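Local coordinates for protein putative antitoxin HigA3 (Mycobacterium tuberculosis H37Rv, PDB 6LTZ) that is a putative antitoxin of a type II toxin-antitoxin system, whose cognate toxin would be HigB3, and a DNA-binding protein with a Cro/C1-type helix-turn-helix domain, at residues T78-L83 against L94-E99. Numbering follows the deposited sequence.
Sequences TELGTL and LRIVAE
The carbonyl oxygen O of Glu79 accepts two backbone N-H groups, from Thr82 N at 3.0 Å and from Leu83 N at 3.2 Å, in the first turn of the helix that carries Leu80 and Leu83, which meet Ile96 and Leu94. Glu79 stands at the N-cap position, just before helix 80-89. This helix follows the predicted DNA-reading helix-turn-helix of a Cro/C1-type fold, and it packs here on strand 93-100, the first arm of a C-terminal beta hairpin. The contact illustrates how a helix can be joined to a strand by alternate side chains: Leu94 and Ile96 both point toward the helix, while Arg95 between them is salt-bridged to Glu106 of the partner strand 103-107.

Two apolar pairs carry the buried seam. Leu83 and Leu94 meet at about a right angle, with CG of Leu83 3.9 Å from CD2 of Leu94. In Leu94 the CG is anti to the backbone N (chi1 176°), an arrangement that carries CD2 up to the helix backbone, 4.0 Å from Leu83 C and 4.1 Å from Leu80 O. The second pair, Leu80 against Ile96, meets at a slant rather than at a right angle.

Leu107 also touches both members of this second pair, and the second subunit adds its own Leu83 against Leu80 and its Leu94 against Ile96. Strand 94-99 pairs antiparallel with a strand of that subunit, so the hairpin sheet continues through the dimer. The extended Ile96 chain, chi2 178°, ends with CD1 3.9 Å from CG of Leu80.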
ATOM      1  N   THR A  78      -2.604   0.867   8.633  1.00 28.50           N
ATOM      2  CA  THR A  78      -2.976  -0.406   8.020  1.00 28.13           C
ATOM      3  C   THR A  78      -1.801  -0.987   7.236  1.00 26.31           C
ATOM      4  O   THR A  78      -1.189  -0.293   6.421  1.00 24.08           O
ATOM      5  CB  THR A  78      -4.187  -0.236   7.094  1.00 26.54           C
ATOM      6  OG1 THR A  78      -5.291   0.263   7.853  1.00 33.97           O
ATOM      7  CG2 THR A  78      -4.580  -1.568   6.459  1.00 23.97           C
ATOM      8  N   GLU A  79      -1.476  -2.254   7.494  1.00 22.29           N
ATOM      9  CA  GLU A  79      -0.381  -2.911   6.784  1.00 29.51           C
ATOM     10  C   GLU A  79      -0.748  -3.173   5.325  1.00 28.74           C
ATOM     11  O   GLU A  79      -1.909  -3.437   5.006  1.00 23.27           O
ATOM     12  CB  GLU A  79      -0.000  -4.227   7.471  1.00 29.33           C
ATOM     13  CG  GLU A  79       0.422  -4.064   8.925  1.00 33.28           C
ATOM     14  CD  GLU A  79       0.959  -5.350   9.534  1.00 41.71           C
ATOM     15  OE1 GLU A  79       0.921  -6.401   8.862  1.00 34.54           O
ATOM     16  OE2 GLU A  79       1.425  -5.303  10.689  1.00 45.48           O
ATOM     17  N   LEU A  80       0.248  -3.103   4.446  1.00 20.77           N
ATOM     18  CA  LEU A  80       0.042  -3.365   3.022  1.00 21.11           C
ATOM     19  C   LEU A  80      -0.638  -4.710   2.786  1.00 23.42           C
ATOM     20  O   LEU A  80      -1.543  -4.819   1.960  1.00 24.06           O
ATOM     21  CB  LEU A  80       1.375  -3.327   2.272  1.00 23.49           C
ATOM     22  CG  LEU A  80       1.804  -2.001   1.641  1.00 38.72           C
ATOM     23  CD1 LEU A  80       1.496  -0.818   2.540  1.00 26.54           C
ATOM     24  CD2 LEU A  80       3.287  -2.027   1.264  1.00 24.42           C
ATOM     25  N   GLY A  81      -0.192  -5.729   3.519  1.00 25.25           N
ATOM     26  CA  GLY A  81      -0.736  -7.067   3.378  1.00 26.12           C
ATOM     27  C   GLY A  81      -2.198  -7.166   3.764  1.00 26.54           C
ATOM     28  O   GLY A  81      -2.919  -8.029   3.272  1.00 25.65           O
ATOM     29  N   THR A  82      -2.639  -6.287   4.658  1.00 24.19           N
ATOM     30  CA  THR A  82      -4.038  -6.271   5.067  1.00 25.86           C
ATOM     31  C   THR A  82      -4.899  -5.680   3.960  1.00 26.00           C
ATOM     32  O   THR A  82      -5.966  -6.208   3.634  1.00 23.12           O
ATOM     33  CB  THR A  82      -4.232  -5.482   6.374  1.00 26.90           C
ATOM     34  OG1 THR A  82      -3.503  -6.129   7.421  1.00 31.01           O
ATOM     35  CG2 THR A  82      -5.695  -5.430   6.759  1.00 28.76           C
ATOM     36  N   LEU A  83      -4.417  -4.596   3.359  1.00 21.39           N
ATOM     37  CA  LEU A  83      -5.095  -4.013   2.212  1.00 19.09           C
ATOM     38  C   LEU A  83      -5.108  -5.000   1.046  1.00 27.37           C
ATOM     39  O   LEU A  83      -6.098  -5.103   0.320  1.00 21.04           O
ATOM     40  CB  LEU A  83      -4.422  -2.704   1.792  1.00 23.29           C
ATOM     41  CG  LEU A  83      -5.068  -1.963   0.622  1.00 28.09           C
ATOM     42  CD1 LEU A  83      -6.526  -1.641   0.923  1.00 26.95           C
ATOM     43  CD2 LEU A  83      -4.302  -0.681   0.300  1.00 31.83           C
ATOM     44  N   LEU A  94      -4.579  -5.946  -5.914  1.00 25.24           N
ATOM     45  CA  LEU A  94      -3.970  -4.705  -5.466  1.00 23.26           C
ATOM     46  C   LEU A  94      -2.651  -4.458  -6.178  1.00 23.74           C
ATOM     47  O   LEU A  94      -1.813  -5.352  -6.270  1.00 25.45           O
ATOM     48  CB  LEU A  94      -3.744  -4.742  -3.955  1.00 28.14           C
ATOM     49  CG  LEU A  94      -3.017  -3.543  -3.355  1.00 28.98           C
ATOM     50  CD1 LEU A  94      -3.874  -2.297  -3.482  1.00 20.72           C
ATOM     51  CD2 LEU A  94      -2.671  -3.820  -1.901  1.00 23.21           C
ATOM     52  N   ARG A  95      -2.474  -3.242  -6.679  1.00 25.87           N
ATOM     53  CA  ARG A  95      -1.172  -2.815  -7.181  1.00 29.28           C
ATOM     54  C   ARG A  95      -0.792  -1.500  -6.527  1.00 25.65           C
ATOM     55  O   ARG A  95      -1.623  -0.606  -6.380  1.00 28.53           O
ATOM     56  CB  ARG A  95      -1.175  -2.670  -8.705  1.00 28.60           C
ATOM     57  CG  ARG A  95      -1.285  -3.994  -9.444  1.00 36.26           C
ATOM     58  CD  ARG A  95      -1.452  -3.792 -10.942  1.00 47.21           C
ATOM     59  NE  ARG A  95      -0.197  -3.467 -11.614  1.00 53.20           N
ATOM     60  CZ  ARG A  95       0.010  -2.357 -12.314  1.00 62.03           C
ATOM     61  NH1 ARG A  95      -0.956  -1.457 -12.438  1.00 54.40           N
ATOM     62  NH2 ARG A  95       1.184  -2.148 -12.895  1.00 63.55           N
ATOM     63  N   ILE A  96       0.467  -1.402  -6.119  1.00 25.32           N
ATOM     64  CA  ILE A  96       0.989  -0.170  -5.552  1.00 24.62           C
ATOM     65  C   ILE A  96       2.196   0.268  -6.361  1.00 23.93           C
ATOM     66  O   ILE A  96       3.134  -0.497  -6.581  1.00 23.80           O
ATOM     67  CB  ILE A  96       1.375  -0.330  -4.082  1.00 22.86           C
ATOM     68  CG1 ILE A  96       0.138  -0.681  -3.255  1.00 25.64           C
ATOM     69  CG2 ILE A  96       2.018   0.957  -3.551  1.00 31.24           C
ATOM     70  CD1 ILE A  96       0.428  -0.913  -1.798  1.00 27.22           C
ATOM     71  N   VAL A  97       2.147   1.508  -6.815  1.00 24.62           N
ATOM     72  CA  VAL A  97       3.192   2.050  -7.656  1.00 31.87           C
ATOM     73  C   VAL A  97       3.747   3.314  -7.016  1.00 25.37           C
ATOM     74  O   VAL A  97       2.989   4.208  -6.639  1.00 28.72           O
ATOM     75  CB  VAL A  97       2.657   2.353  -9.071  1.00 33.60           C
ATOM     76  CG1 VAL A  97       3.623   3.223  -9.830  1.00 39.64           C
ATOM     77  CG2 VAL A  97       2.381   1.053  -9.826  1.00 30.52           C
ATOM     78  N   ALA A  98       5.065   3.370  -6.860  1.00 25.73           N
ATOM     79  CA  ALA A  98       5.717   4.594  -6.410  1.00 20.73           C
ATOM     80  C   ALA A  98       6.103   5.397  -7.640  1.00 24.41           C
ATOM     81  O   ALA A  98       6.958   4.976  -8.415  1.00 23.99           O
ATOM     82  CB  ALA A  98       6.931   4.283  -5.556  1.00 20.24           C
ATOM     83  N   GLU A  99       5.454   6.539  -7.836  1.00 24.39           N
ATOM     84  CA  GLU A  99       5.675   7.315  -9.047  1.00 29.18           C
ATOM     85  C   GLU A  99       6.714   8.406  -8.829  1.00 27.60           C
ATOM     86  O   GLU A  99       6.573   9.236  -7.936  1.00 23.17           O
ATOM     87  CB  GLU A  99       4.363   7.914  -9.543  1.00 31.22           C
ATOM     88  CG  GLU A  99       3.368   6.860  -9.993  1.00 38.54           C
ATOM     89  CD  GLU A  99       2.211   7.445 -10.772  1.00 61.76           C
ATOM     90  OE1 GLU A  99       1.834   6.853 -11.806  1.00 68.33           O
ATOM     91  OE2 GLU A  99       1.677   8.493 -10.352  1.00 60.25           O
TER